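Local coordinates for tRNA (adenine(58)-N(1))-methyltransferase catalytic subunit TRM61 C-terminal domain-containing protein (Thermoplasma acidophilum, PDB 1YB2) that probably transfers methyl groups from S-adenosyl-L-methionine to adenine bases of RNA, most likely tRNA, at residues Ile114-Val119 against Leu138-Arg143; Asp170-Ile175 against Trp191-Lys196; Lys196-Met201 against Ser227-Leu232. One frame throughout, in Å; residues are numbered along the deposited sequence.

Contact 1. Residues Ile114-Val119 against Leu138-Arg143; sequences ILEVGV and LTVVER
Ile-114 to Val-117 pair in parallel register with Leu-138 to Val-141 in the sheet of a Rossmann-like methyltransferase domain; helix 123-132 makes the crossover of this beta-alpha-beta unit. The strand axes come within 4.8 Å at 19°. Bonds alternate as parallel pairing requires: Ile-114 O and Glu-116 O accept from Thr-139 N and Val-141 N, while Thr-139 O and Val-141 O accept from Glu-116 N and Gly-118 N.

Branched aliphatic residues suit both buried faces. On one, Leu-115 CD1 packs 3.7 Å from Val-141 CG2, and a water joins Ile-114 O to Thr-139 OG1. On the other, the extended Glu-116 runs alongside Val-140, its OE1 hydrogen-bonded to Ser-125 of the crossover helix.

Beyond the strand, Gly-118 takes a positive phi (91°) at which a side chain would jam against the preceding carbonyl. The chain then turns Val-119 toward Glu-142, predicted to bind S-adenosyl-L-methionine and placed just after Val-141, where such methyltransferases commonly hold the ribose. Bent at chi2, Glu-142 gives OE2 to Asp-144 N, and its OE1 accepts from Val-119 N at 3.0 Å on the anti side, 17° out of the carboxylate plane.

Contact 2. Residues Asp170-Ile175 against Trp191-Lys196; sequences DIADFI and WNHVQK
Ile-171 and His-193 form the centre of a partly buried contact between the loop that follows strand 164-167 and the start of helix 194-199. The main interaction is a CH-pi contact: Ile-171 CG2 sits over one face of the imidazole, 3.6 Å from the centroid of the His-193 ring and 18° off its normal. With CG1 anti to the backbone N (chi1 -173°), the methyl CG2 lies between the backbone N and the carbonyl carbon, and it is this branch that meets the imidazole. Asn-192 CB lies over the opposite face, and the ring is thus sandwiched between two aliphatic groups, which suits a flat, polarisable side chain.

Two further groups meet the ring obliquely near CE1. Ala-172 CB approaches at 3.8 Å from His-193 CE1, its small size letting the loop come close. Asp-170, predicted to bind S-adenosyl-L-methionine, has OD2 3.7 Å from His-193 CE1, with carboxylate and ring planes 59° apart; the two groups are near neighbours rather than bonded partners.

Among polar interactions, Asp-170 OD2 accepts from Ala-172 N at 2.8 Å through its anti lone pair, forming an Asx turn. Asp-170 O takes Asp-173 N at 3.0 Å, so Asp-170 ties the start of the bend through its side chain and its carbonyl. Lys-196, bent at chi2, lays its aliphatic chain past the carbonyl of Ile-171 to bring NZ toward Phe-174 O; a hydrogen bond there is likely, but the carbonyl is crowded in the model and the geometry is doubtful. Ile-175 CD1 flanks the ammonium at 3.8 Å from Lys-196 NZ.

His-193 is the N-cap residue of helix 194-199. On the sheet side, Ile-171 packs on Val-117 of strand 113-117, and Phe-174 against Leu-115 of that strand and Thr-139 and Val-141 of strand 137-141.

Contact 3. Residues Lys196-Met201 against Ser227-Leu232; sequences KIASMM and SGMHHL
Ala-198 and Ser-227 bring their CA atoms within 6.4 Å where the end of helix 194-199 meets the turn leading into strand 229-242. This is helix-on-sheet packing in a Rossmann-like methyltransferase domain: strand 229-242 is the outermost strand, within this chain, of the sheet that also holds strands 113-117 and 137-141. It runs next to the antiparallel strand 258-267, and the helix lies against the same sheet further in.

The contact is made by van der Waals packing. Ala-198 turns its methyl toward the turn, and Ala-198 CB lies only 3.2 Å from Ser-227 O, a close fit to which the short alanine side chain is suited. Ser-227 directs its own OG to Leu-224 O. Gly-228 follows with a positive phi (84°), a backbone shape easy for glycine because it has no CB to press on the preceding carbonyl.

Met-229, modelled as selenomethionine, makes most of the remaining contact. Its CG stands anti to the carbonyl carbon (chi1 -76°) and the bend at chi3 (-106°) swings the methyl back over the helix, with Met-229 CE 4.0 Å from Ala-198 CB and 4.3 Å from Ile-197 CG2. A long, flexible chain suits this task, since it must reach from an edge strand across Ala-265 and Ala-207 to the helix. Ala-198 O accepts from Met-201 N at 3.1 Å and also from Lys-267 NZ. Met-201, likewise a selenomethionine, crosses Met-229 at about a right angle, and the two selenium atoms touch, Met-201 SE to Met-229 SE being 3.7 Å.

Contacts 1, 2 and 3 follow one another along the chain. The centres of contacts 1 and 2 lie about 12 Å apart, those of 2 and 3 about 11 Å, and those of 1 and 3 about 16 Å. Val-141 CG2 meets Phe-174 CD2 at 3.8 Å, joining contact 1 to contact 2; Lys-196 belongs to both contact 2 and contact 3. Met-200 of contact 3 reaches Ile-171 of contact 2 and Leu-115 of contact 1. The predicted S-adenosyl-L-methionine-binding residues Glu-142 and Asp-170 belong to contacts 1 and 2, their side chains about 9 Å apart. In contact 3, the side chain of Ile-197 is about 9 Å from that of Asp-170 and about 10 Å from that of the third, Asp-186.

Contact 1. Residues Ile114-Val119 against Leu138-Arg143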
loop_
_atom_site.group_PDB
_atom_site.type_symbol
_atom_site.label_atom_id
_atom_site.label_comp_id
_atom_site.label_asym_id
_atom_site.label_seq_id
_atom_site.Cartn_x
_atom_site.Cartn_y
_atom_site.Cartn_z
ATOM N N ILE A 114 -9.056 -12.890 -3.335
ATOM C CA ILE A 114 -9.170 -12.089 -2.124
ATOM C C ILE A 114 -10.607 -12.038 -1.644
ATOM O O ILE A 114 -11.550 -11.894 -2.445
ATOM C CB ILE A 114 -8.601 -10.659 -2.373
ATOM C CG1 ILE A 114 -7.111 -10.782 -2.763
ATOM C CG2 ILE A 114 -8.832 -9.732 -1.142
ATOM C CD1 ILE A 114 -6.435 -9.460 -3.064
ATOM N N LEU A 115 -10.769 -12.174 -0.335
ATOM C CA LEU A 115 -12.063 -12.045 0.315
ATOM C C LEU A 115 -12.074 -10.729 1.091
ATOM O O LEU A 115 -11.182 -10.477 1.904
ATOM C CB LEU A 115 -12.307 -13.227 1.277
ATOM C CG LEU A 115 -13.627 -13.166 2.063
ATOM C CD1 LEU A 115 -14.801 -13.260 1.095
ATOM C CD2 LEU A 115 -13.699 -14.291 3.091
ATOM N N GLU A 116 -13.069 -9.887 0.824
ATOM C CA GLU A 116 -13.247 -8.653 1.560
ATOM C C GLU A 116 -14.582 -8.698 2.309
ATOM O O GLU A 116 -15.654 -8.770 1.695
ATOM C CB GLU A 116 -13.175 -7.464 0.588
ATOM C CG GLU A 116 -13.356 -6.112 1.208
ATOM C CD GLU A 116 -13.259 -4.972 0.183
ATOM O OE1 GLU A 116 -13.417 -5.223 -1.036
ATOM O OE2 GLU A 116 -13.044 -3.812 0.605
ATOM N N VAL A 117 -14.502 -8.652 3.637
ATOM C CA VAL A 117 -15.656 -8.711 4.522
ATOM C C VAL A 117 -15.910 -7.297 5.055
ATOM O O VAL A 117 -15.121 -6.764 5.850
ATOM C CB VAL A 117 -15.428 -9.731 5.666
ATOM C CG1 VAL A 117 -16.662 -9.882 6.516
ATOM C CG2 VAL A 117 -15.005 -11.097 5.087
ATOM N N GLY A 118 -16.990 -6.684 4.577
ATOM C CA GLY A 118 -17.282 -5.277 4.855
ATOM C C GLY A 118 -16.671 -4.423 3.765
ATOM O O GLY A 118 -15.456 -4.414 3.581
ATOM N N VAL A 119 -17.511 -3.710 3.034
ATOM C CA VAL A 119 -17.054 -2.993 1.858
ATOM C C VAL A 119 -16.747 -1.494 2.086
ATOM O O VAL A 119 -15.892 -0.936 1.402
ATOM C CB VAL A 119 -18.038 -3.203 0.664
ATOM C CG1 VAL A 119 -19.294 -2.384 0.847
ATOM C CG2 VAL A 119 -17.355 -2.899 -0.663
ATOM N N LEU A 138 -11.932 -10.816 -6.704
ATOM C CA LEU A 138 -12.329 -10.212 -5.446
ATOM C C LEU A 138 -13.745 -10.672 -5.122
ATOM O O LEU A 138 -14.649 -10.611 -5.977
ATOM C CB LEU A 138 -12.262 -8.675 -5.523
ATOM C CG LEU A 138 -12.908 -7.876 -4.392
ATOM C CD1 LEU A 138 -12.216 -8.140 -3.030
ATOM C CD2 LEU A 138 -12.860 -6.374 -4.720
ATOM N N THR A 139 -13.915 -11.143 -3.891
ATOM C CA THR A 139 -15.211 -11.502 -3.347
ATOM C C THR A 139 -15.564 -10.592 -2.185
ATOM O O THR A 139 -14.833 -10.504 -1.192
ATOM C CB THR A 139 -15.248 -12.999 -2.936
ATOM O OG1 THR A 139 -14.893 -13.797 -4.080
ATOM C CG2 THR A 139 -16.675 -13.421 -2.440
ATOM N N VAL A 140 -16.693 -9.913 -2.307
ATOM C CA VAL A 140 -17.113 -8.930 -1.310
ATOM C C VAL A 140 -18.351 -9.454 -0.601
ATOM O O VAL A 140 -19.362 -9.775 -1.243
ATOM C CB VAL A 140 -17.416 -7.561 -1.971
ATOM C CG1 VAL A 140 -17.925 -6.557 -0.945
ATOM C CG2 VAL A 140 -16.169 -7.023 -2.674
ATOM N N VAL A 141 -18.247 -9.580 0.719
ATOM C CA VAL A 141 -19.353 -9.991 1.579
ATOM C C VAL A 141 -19.765 -8.758 2.369
ATOM O O VAL A 141 -18.956 -8.215 3.141
ATOM C CB VAL A 141 -18.926 -11.120 2.574
ATOM C CG1 VAL A 141 -20.108 -11.570 3.463
ATOM C CG2 VAL A 141 -18.332 -12.306 1.836
ATOM N N GLU A 142 -20.993 -8.292 2.149
ATOM C CA GLU A 142 -21.501 -7.067 2.784
ATOM C C GLU A 142 -22.950 -7.240 3.246
ATOM O O GLU A 142 -23.827 -7.549 2.443
ATOM C CB GLU A 142 -21.370 -5.863 1.835
ATOM C CG GLU A 142 -22.057 -4.562 2.289
ATOM C CD GLU A 142 -21.597 -4.056 3.666
ATOM O OE1 GLU A 142 -20.383 -4.052 3.939
ATOM O OE2 GLU A 142 -22.460 -3.641 4.473
ATOM N N ARG A 143 -23.197 -7.006 4.534
ATOM C CA ARG A 143 -24.536 -7.194 5.127
ATOM C C ARG A 143 -25.560 -6.125 4.714
ATOM O O ARG A 143 -26.765 -6.394 4.679
ATOM C CB ARG A 143 -24.437 -7.271 6.657
ATOM C CG ARG A 143 -23.978 -5.957 7.318
ATOM C CD ARG A 143 -23.760 -6.114 8.805
ATOM N NE ARG A 143 -22.599 -6.954 9.096
ATOM C CZ ARG A 143 -22.160 -7.244 10.321
ATOM N NH1 ARG A 143 -22.781 -6.751 11.392
ATOM N NH2 ARG A 143 -21.097 -8.029 10.473
HETATM O O HOH W 1 -12.206 -13.985 -4.403
#

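Contact 2. Residues Asp170-Ile175 against Trp191-Lys196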
loop_
_atom_site.group_PDB
_atom_site.type_symbol
_atom_site.label_atom_id
_atom_site.label_comp_id
_atom_site.label_asym_id
_atom_site.label_seq_id
_atom_site.Cartn_x
_atom_site.Cartn_y
_atom_site.Cartn_z
ATOM N N ASP A 170 -24.516 -11.476 6.053
ATOM C CA ASP A 170 -23.599 -11.432 7.178
ATOM C C ASP A 170 -22.584 -12.535 6.957
ATOM O O ASP A 170 -22.931 -13.620 6.458
ATOM C CB ASP A 170 -24.344 -11.677 8.497
ATOM C CG ASP A 170 -23.478 -11.392 9.721
ATOM O OD1 ASP A 170 -23.684 -10.315 10.338
ATOM O OD2 ASP A 170 -22.592 -12.229 10.057
ATOM N N ILE A 171 -21.338 -12.261 7.340
ATOM C CA ILE A 171 -20.256 -13.237 7.231
ATOM C C ILE A 171 -20.589 -14.573 7.921
ATOM O O ILE A 171 -20.181 -15.636 7.446
ATOM C CB ILE A 171 -18.868 -12.643 7.687
ATOM C CG1 ILE A 171 -17.723 -13.622 7.410
ATOM C CG2 ILE A 171 -18.881 -12.233 9.152
ATOM C CD1 ILE A 171 -17.475 -13.877 5.926
ATOM N N ALA A 172 -21.350 -14.516 9.011
ATOM C CA ALA A 172 -21.774 -15.736 9.722
ATOM C C ALA A 172 -22.531 -16.705 8.806
ATOM O O ALA A 172 -22.325 -17.924 8.864
ATOM C CB ALA A 172 -22.633 -15.378 10.935
ATOM N N ASP A 173 -23.391 -16.145 7.958
ATOM C CA ASP A 173 -24.233 -16.920 7.049
ATOM C C ASP A 173 -23.550 -17.217 5.721
ATOM O O ASP A 173 -24.014 -18.070 4.969
ATOM C CB ASP A 173 -25.545 -16.183 6.798
ATOM C CG ASP A 173 -26.256 -15.822 8.085
ATOM O OD1 ASP A 173 -26.334 -16.694 8.984
ATOM O OD2 ASP A 173 -26.731 -14.671 8.197
ATOM N N PHE A 174 -22.451 -16.518 5.442
ATOM C CA PHE A 174 -21.786 -16.631 4.155
ATOM C C PHE A 174 -21.212 -18.018 3.956
ATOM O O PHE A 174 -20.505 -18.532 4.805
ATOM C CB PHE A 174 -20.679 -15.565 4.008
ATOM C CG PHE A 174 -19.890 -15.681 2.734
ATOM C CD1 PHE A 174 -20.511 -15.518 1.494
ATOM C CD2 PHE A 174 -18.524 -15.953 2.772
ATOM C CE1 PHE A 174 -19.780 -15.630 0.317
ATOM C CE2 PHE A 174 -17.785 -16.062 1.603
ATOM C CZ PHE A 174 -18.411 -15.897 0.373
ATOM N N ILE A 175 -21.516 -18.618 2.821
ATOM C CA ILE A 175 -21.018 -19.947 2.514
ATOM C C ILE A 175 -20.151 -19.873 1.272
ATOM O O ILE A 175 -20.581 -19.395 0.222
ATOM C CB ILE A 175 -22.177 -20.982 2.278
ATOM C CG1 ILE A 175 -23.163 -21.007 3.458
ATOM C CG2 ILE A 175 -21.614 -22.382 1.985
ATOM C CD1 ILE A 175 -22.527 -21.220 4.844
ATOM N N TRP A 191 -14.207 -10.615 16.247
ATOM C CA TRP A 191 -14.012 -11.681 17.251
ATOM C C TRP A 191 -15.105 -12.756 17.198
ATOM O O TRP A 191 -14.880 -13.894 17.592
ATOM C CB TRP A 191 -13.847 -11.113 18.680
ATOM C CG TRP A 191 -14.923 -10.120 19.045
ATOM C CD1 TRP A 191 -16.125 -10.396 19.625
ATOM C CD2 TRP A 191 -14.915 -8.706 18.790
ATOM N NE1 TRP A 191 -16.866 -9.233 19.771
ATOM C CE2 TRP A 191 -16.147 -8.186 19.263
ATOM C CE3 TRP A 191 -13.981 -7.826 18.226
ATOM C CZ2 TRP A 191 -16.465 -6.829 19.188
ATOM C CZ3 TRP A 191 -14.302 -6.478 18.146
ATOM C CH2 TRP A 191 -15.538 -5.993 18.625
ATOM N N ASN A 192 -16.280 -12.412 16.686
ATOM C CA ASN A 192 -17.385 -13.371 16.617
ATOM C C ASN A 192 -17.359 -14.214 15.357
ATOM O O ASN A 192 -18.198 -15.115 15.195
ATOM C CB ASN A 192 -18.733 -12.650 16.724
ATOM C CG ASN A 192 -19.037 -12.184 18.135
ATOM O OD1 ASN A 192 -18.731 -12.869 19.114
ATOM N ND2 ASN A 192 -19.634 -11.010 18.247
ATOM N N HIS A 193 -16.400 -13.930 14.468
ATOM C CA HIS A 193 -16.344 -14.579 13.149
ATOM C C HIS A 193 -14.971 -15.108 12.756
ATOM O O HIS A 193 -14.751 -15.480 11.607
ATOM C CB HIS A 193 -16.874 -13.612 12.085
ATOM C CG HIS A 193 -18.200 -13.020 12.449
ATOM N ND1 HIS A 193 -19.349 -13.778 12.542
ATOM C CD2 HIS A 193 -18.553 -11.757 12.779
ATOM C CE1 HIS A 193 -20.355 -13.002 12.903
ATOM N NE2 HIS A 193 -19.898 -11.773 13.052
ATOM N N VAL A 194 -14.058 -15.169 13.722
ATOM C CA VAL A 194 -12.710 -15.623 13.438
ATOM C C VAL A 194 -12.650 -17.090 13.004
ATOM O O VAL A 194 -11.936 -17.401 12.069
ATOM C CB VAL A 194 -11.686 -15.260 14.563
ATOM C CG1 VAL A 194 -11.288 -13.801 14.436
ATOM C CG2 VAL A 194 -12.255 -15.540 15.959
ATOM N N GLN A 195 -13.429 -17.975 13.623
ATOM C CA GLN A 195 -13.385 -19.379 13.213
ATOM C C GLN A 195 -13.942 -19.567 11.793
ATOM O O GLN A 195 -13.339 -20.263 10.974
ATOM C CB GLN A 195 -14.079 -20.286 14.226
ATOM C CG GLN A 195 -13.358 -21.618 14.369
ATOM C CD GLN A 195 -13.114 -22.034 15.811
ATOM O OE1 GLN A 195 -13.399 -23.176 16.193
ATOM N NE2 GLN A 195 -12.588 -21.112 16.623
ATOM N N LYS A 196 -15.070 -18.914 11.515
ATOM C CA LYS A 196 -15.616 -18.838 10.168
ATOM C C LYS A 196 -14.614 -18.316 9.116
ATOM O O LYS A 196 -14.402 -18.959 8.077
ATOM C CB LYS A 196 -16.879 -17.977 10.160
ATOM C CG LYS A 196 -17.492 -17.769 8.769
ATOM C CD LYS A 196 -17.890 -19.098 8.159
ATOM C CE LYS A 196 -19.072 -18.927 7.229
ATOM N NZ LYS A 196 -19.281 -20.143 6.388
#

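Contact 3. Residues Lys196-Met201 against Ser227-Leu232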
loop_
_atom_site.group_PDB
_atom_site.type_symbol
_atom_site.label_atom_id
_atom_site.label_comp_id
_atom_site.label_asym_id
_atom_site.label_seq_id
_atom_site.Cartn_x
_atom_site.Cartn_y
_atom_site.Cartn_z
ATOM N N LYS A 196 -15.070 -18.914 11.515
ATOM C CA LYS A 196 -15.616 -18.838 10.168
ATOM C C LYS A 196 -14.614 -18.316 9.116
ATOM O O LYS A 196 -14.402 -18.959 8.077
ATOM C CB LYS A 196 -16.879 -17.977 10.160
ATOM C CG LYS A 196 -17.492 -17.769 8.769
ATOM C CD LYS A 196 -17.890 -19.098 8.159
ATOM C CE LYS A 196 -19.072 -18.927 7.229
ATOM N NZ LYS A 196 -19.281 -20.143 6.388
ATOM N N ILE A 197 -14.035 -17.149 9.382
ATOM C CA ILE A 197 -13.035 -16.526 8.492
ATOM C C ILE A 197 -11.833 -17.452 8.310
ATOM O O ILE A 197 -11.392 -17.706 7.172
ATOM C CB ILE A 197 -12.599 -15.102 9.004
ATOM C CG1 ILE A 197 -13.761 -14.091 8.869
ATOM C CG2 ILE A 197 -11.381 -14.558 8.201
ATOM C CD1 ILE A 197 -13.509 -12.755 9.618
ATOM N N ALA A 198 -11.311 -17.978 9.425
ATOM C CA ALA A 198 -10.195 -18.928 9.365
ATOM C C ALA A 198 -10.483 -20.111 8.452
ATOM O O ALA A 198 -9.616 -20.514 7.689
ATOM C CB ALA A 198 -9.818 -19.423 10.762
ATOM N N SER A 199 -11.696 -20.667 8.529
ATOM C CA SER A 199 -12.068 -21.837 7.726
ATOM C C SER A 199 -12.005 -21.604 6.212
ATOM O O SER A 199 -11.968 -22.563 5.426
ATOM C CB SER A 199 -13.465 -22.337 8.125
ATOM O OG SER A 199 -14.472 -21.497 7.588
HETATM N N MSE A 200 -11.994 -20.348 5.779
HETATM C CA MSE A 200 -11.867 -20.127 4.344
HETATM C C MSE A 200 -10.549 -19.499 3.879
HETATM O O MSE A 200 -10.448 -19.010 2.761
HETATM C CB MSE A 200 -13.096 -19.432 3.751
HETATM C CG MSE A 200 -13.624 -18.251 4.503
HETATM SE SE MSE A 200 -15.548 -17.988 4.046
HETATM C CE MSE A 200 -15.782 -16.512 5.230
HETATM N N MSE A 201 -9.543 -19.546 4.746
HETATM C CA MSE A 201 -8.207 -19.060 4.430
HETATM C C MSE A 201 -7.287 -20.211 4.051
HETATM O O MSE A 201 -7.241 -21.220 4.756
HETATM C CB MSE A 201 -7.631 -18.357 5.658
HETATM C CG MSE A 201 -8.354 -17.081 6.018
HETATM SE SE MSE A 201 -7.638 -16.287 7.634
HETATM C CE MSE A 201 -5.842 -15.700 6.999
ATOM N N SER A 227 -8.999 -19.636 16.979
ATOM C CA SER A 227 -9.513 -19.786 15.620
ATOM C C SER A 227 -8.560 -20.504 14.661
ATOM O O SER A 227 -8.940 -20.736 13.526
ATOM C CB SER A 227 -9.888 -18.422 15.018
ATOM O OG SER A 227 -8.719 -17.662 14.740
ATOM N N GLY A 228 -7.347 -20.840 15.090
ATOM C CA GLY A 228 -6.360 -21.393 14.155
ATOM C C GLY A 228 -5.589 -20.339 13.367
ATOM O O GLY A 228 -4.989 -20.629 12.339
HETATM N N MSE A 229 -5.625 -19.107 13.860
HETATM C CA MSE A 229 -4.839 -18.006 13.325
HETATM C C MSE A 229 -3.781 -17.616 14.329
HETATM O O MSE A 229 -3.964 -17.777 15.525
HETATM C CB MSE A 229 -5.734 -16.805 13.003
HETATM C CG MSE A 229 -6.556 -16.984 11.724
HETATM SE SE MSE A 229 -7.343 -15.255 11.197
HETATM C CE MSE A 229 -9.171 -15.598 11.698
ATOM N N HIS A 230 -2.653 -17.129 13.831
ATOM C CA HIS A 230 -1.555 -16.702 14.692
ATOM C C HIS A 230 -1.360 -15.191 14.518
ATOM O O HIS A 230 -1.132 -14.732 13.408
ATOM C CB HIS A 230 -0.288 -17.467 14.313
ATOM C CG HIS A 230 0.862 -17.204 15.222
ATOM N ND1 HIS A 230 1.064 -17.918 16.384
ATOM C CD2 HIS A 230 1.851 -16.283 15.162
ATOM C CE1 HIS A 230 2.141 -17.452 16.994
ATOM N NE2 HIS A 230 2.637 -16.462 16.272
ATOM N N HIS A 231 -1.483 -14.433 15.611
ATOM C CA HIS A 231 -1.268 -12.977 15.619
ATOM C C HIS A 231 0.171 -12.629 15.238
ATOM O O HIS A 231 1.118 -13.194 15.794
ATOM C CB HIS A 231 -1.623 -12.405 16.998
ATOM C CG HIS A 231 -1.399 -10.929 17.144
ATOM N ND1 HIS A 231 -1.915 -9.996 16.267
ATOM C CD2 HIS A 231 -0.781 -10.220 18.121
ATOM C CE1 HIS A 231 -1.592 -8.781 16.676
ATOM N NE2 HIS A 231 -0.898 -8.890 17.797
ATOM N N LEU A 232 0.319 -11.718 14.279
ATOM C CA LEU A 232 1.628 -11.273 13.806
ATOM C C LEU A 232 1.931 -9.951 14.479
ATOM O O LEU A 232 2.910 -9.830 15.199
ATOM C CB LEU A 232 1.646 -11.113 12.279
ATOM C CG LEU A 232 1.533 -12.396 11.433
ATOM C CD1 LEU A 232 1.471 -12.075 9.932
ATOM C CD2 LEU A 232 2.681 -13.334 11.712
#